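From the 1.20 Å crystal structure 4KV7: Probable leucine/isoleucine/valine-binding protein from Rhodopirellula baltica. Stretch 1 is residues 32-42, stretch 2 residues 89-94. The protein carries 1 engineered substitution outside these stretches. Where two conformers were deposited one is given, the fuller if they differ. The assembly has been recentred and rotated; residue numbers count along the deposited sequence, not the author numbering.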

# COMPACT_ATOMS: atom_id res chain seq x y z
N GLU A 32 -11.33 4.07 2.59
CA GLU A 32 -11.02 2.78 3.20
C GLU A 32 -9.52 2.54 3.33
O GLU A 32 -9.07 1.84 4.24
CB GLU A 32 -11.66 1.64 2.41
CG GLU A 32 -13.15 1.55 2.61
CD GLU A 32 -13.51 1.17 4.04
OE1 GLU A 32 -12.99 0.15 4.54
OE2 GLU A 32 -14.31 1.90 4.66
N LEU A 33 -8.74 3.13 2.44
CA LEU A 33 -7.30 2.94 2.47
C LEU A 33 -6.69 3.61 3.70
O LEU A 33 -5.96 2.98 4.46
CB LEU A 33 -6.66 3.48 1.19
CG LEU A 33 -7.18 2.86 -0.12
CD1 LEU A 33 -6.44 3.41 -1.32
CD2 LEU A 33 -7.11 1.33 -0.10
N GLY A 34 -7.01 4.88 3.91
CA GLY A 34 -6.44 5.59 5.05
C GLY A 34 -7.03 5.13 6.37
O GLY A 34 -6.31 5.01 7.36
N ILE A 35 -8.34 4.90 6.39
CA ILE A 35 -9.00 4.44 7.61
C ILE A 35 -8.36 3.16 8.11
O ILE A 35 -8.06 3.01 9.30
CB ILE A 35 -10.50 4.24 7.37
CG1 ILE A 35 -11.20 5.60 7.24
CG2 ILE A 35 -11.13 3.45 8.51
CD1 ILE A 35 -12.63 5.53 6.75
N ASN A 36 -8.12 2.23 7.21
CA ASN A 36 -7.58 0.94 7.61
C ASN A 36 -6.09 0.93 7.88
O ASN A 36 -5.65 0.20 8.77
CB ASN A 36 -8.04 -0.15 6.65
CG ASN A 36 -9.50 -0.47 6.86
OD1 ASN A 36 -9.87 -1.09 7.86
ND2 ASN A 36 -10.36 0.01 5.97
N MSE A 37 -5.32 1.77 7.18
CA MSE A 37 -3.92 1.95 7.54
C MSE A 37 -3.83 2.51 8.95
O MSE A 37 -3.02 2.04 9.77
CB MSE A 37 -3.22 2.91 6.57
CG MSE A 37 -2.62 2.26 5.34
SE MSE A 37 -1.26 0.90 5.75
CE MSE A 37 0.22 2.02 6.28
N ARG A 38 -4.64 3.51 9.25
CA ARG A 38 -4.67 4.10 10.58
C ARG A 38 -5.03 3.06 11.63
O ARG A 38 -4.37 2.97 12.67
CB ARG A 38 -5.63 5.28 10.62
CG ARG A 38 -5.83 5.86 12.02
CD ARG A 38 -6.64 7.14 11.96
NE ARG A 38 -6.90 7.73 13.27
CZ ARG A 38 -7.89 7.36 14.07
NH1 ARG A 38 -8.72 6.38 13.71
NH2 ARG A 38 -8.06 7.95 15.24
N HIS A 39 -6.07 2.26 11.39
CA HIS A 39 -6.43 1.23 12.35
C HIS A 39 -5.30 0.24 12.60
O HIS A 39 -5.09 -0.19 13.74
CB HIS A 39 -7.68 0.47 11.91
CG HIS A 39 -8.96 1.23 12.11
ND1 HIS A 39 -9.22 1.97 13.25
CD2 HIS A 39 -10.05 1.34 11.33
CE1 HIS A 39 -10.42 2.51 13.15
NE2 HIS A 39 -10.95 2.14 12.00
N GLY A 40 -4.59 -0.17 11.55
CA GLY A 40 -3.50 -1.11 11.72
C GLY A 40 -2.38 -0.55 12.59
O GLY A 40 -1.88 -1.24 13.48
N ILE A 41 -2.01 0.70 12.33
CA ILE A 41 -1.01 1.37 13.16
C ILE A 41 -1.50 1.48 14.60
O ILE A 41 -0.75 1.19 15.55
CB ILE A 41 -0.69 2.78 12.59
CG1 ILE A 41 0.07 2.66 11.27
CG2 ILE A 41 0.08 3.62 13.61
CD1 ILE A 41 1.54 2.39 11.45
N LEU A 42 -2.74 1.89 14.79
CA LEU A 42 -3.26 2.05 16.14
C LEU A 42 -3.37 0.72 16.88
O LEU A 42 -3.17 0.66 18.09
CB LEU A 42 -4.59 2.78 16.13
CG LEU A 42 -4.52 4.26 15.74
CD1 LEU A 42 -5.91 4.87 15.65
CD2 LEU A 42 -3.66 5.05 16.73
N VAL A 89 6.61 10.64 10.11
CA VAL A 89 5.33 10.63 9.41
C VAL A 89 5.19 9.22 8.86
O VAL A 89 6.04 8.75 8.08
CB VAL A 89 5.29 11.69 8.30
CG1 VAL A 89 4.04 11.52 7.45
CG2 VAL A 89 5.33 13.10 8.90
N VAL A 90 4.14 8.54 9.28
CA VAL A 90 4.05 7.09 9.09
C VAL A 90 2.78 6.68 8.36
O VAL A 90 1.67 7.12 8.67
CB VAL A 90 4.14 6.33 10.44
CG1 VAL A 90 5.40 6.72 11.18
CG2 VAL A 90 2.92 6.59 11.31
N GLY A 91 2.96 5.83 7.35
CA GLY A 91 1.83 5.18 6.70
C GLY A 91 0.95 5.99 5.78
O GLY A 91 -0.14 5.52 5.44
N ASN A 92 1.38 7.18 5.36
CA ASN A 92 0.53 8.01 4.49
C ASN A 92 0.12 7.25 3.23
O ASN A 92 0.95 6.60 2.60
CB ASN A 92 1.29 9.23 3.99
CG ASN A 92 1.48 10.31 5.03
OD1 ASN A 92 1.25 10.13 6.24
ND2 ASN A 92 1.94 11.47 4.56
N VAL A 93 -1.14 7.35 2.84
CA VAL A 93 -1.62 6.75 1.61
C VAL A 93 -1.31 7.60 0.38
O VAL A 93 -1.67 8.78 0.33
CB VAL A 93 -3.15 6.52 1.70
CG1 VAL A 93 -3.78 6.28 0.33
CG2 VAL A 93 -3.45 5.37 2.64
N GLY A 94 -0.67 6.99 -0.62
CA GLY A 94 -0.73 7.50 -1.98
C GLY A 94 0.54 8.05 -2.59
O GLY A 94 1.45 8.50 -1.90

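The most striking feature of this contact is a glycine in close contact with the end of a selenomethionine: the terminal methyl CE of Met37 sits 3.6 Å from CA of Gly91. A CB on Gly91 would point toward the helix and lie 3.1 Å from Met37 CE, too tight for two carbons. The backbone points the same way independently, since the positive phi of 73° by itself favours glycine. The example illustrates a general principle: a residue without a side chain can supply the room that a long, flexible neighbour fills.

Around this point a segment of a longer helix, residues 32-42, packs against Val90, the last residue of a strand, and the loop that follows it. No hydrogen bond crosses between the stretches. The helix spends its backbone polar groups internally, as in Met37 N to Leu33 O (3.0 Å) and Ile41 N to Met37 O (3.1 Å), so its backbone needs no partner here, and the side chains it presents to the second stretch are apolar. Leu33, Met37 and Ile41, spaced four residues apart and therefore nearly one above another, all direct their CA-to-CB bonds toward the second stretch.

Val93 answers the first two. Its CG2 lies 4.0 Å from Leu33 CB and 4.2 Å from Met37 CG, and it also rests 3.8 Å from the backbone N of Gly34. Here the CA atoms of Gly34 and Val93 come within 6.0 Å, so the methyl meets the helix backbone as well as its side chains. Farther along, Ile41 CD1 reaches Val90 CG2 at 4.4 Å, a looser van der Waals contact. Between these valines, Asn92 points away and makes no contact with the helix. The 256 Å² buried in total, summed over both sides, is covered by van der Waals contact alone, as expected where apolar side chains meet and no hydrogen bond crosses.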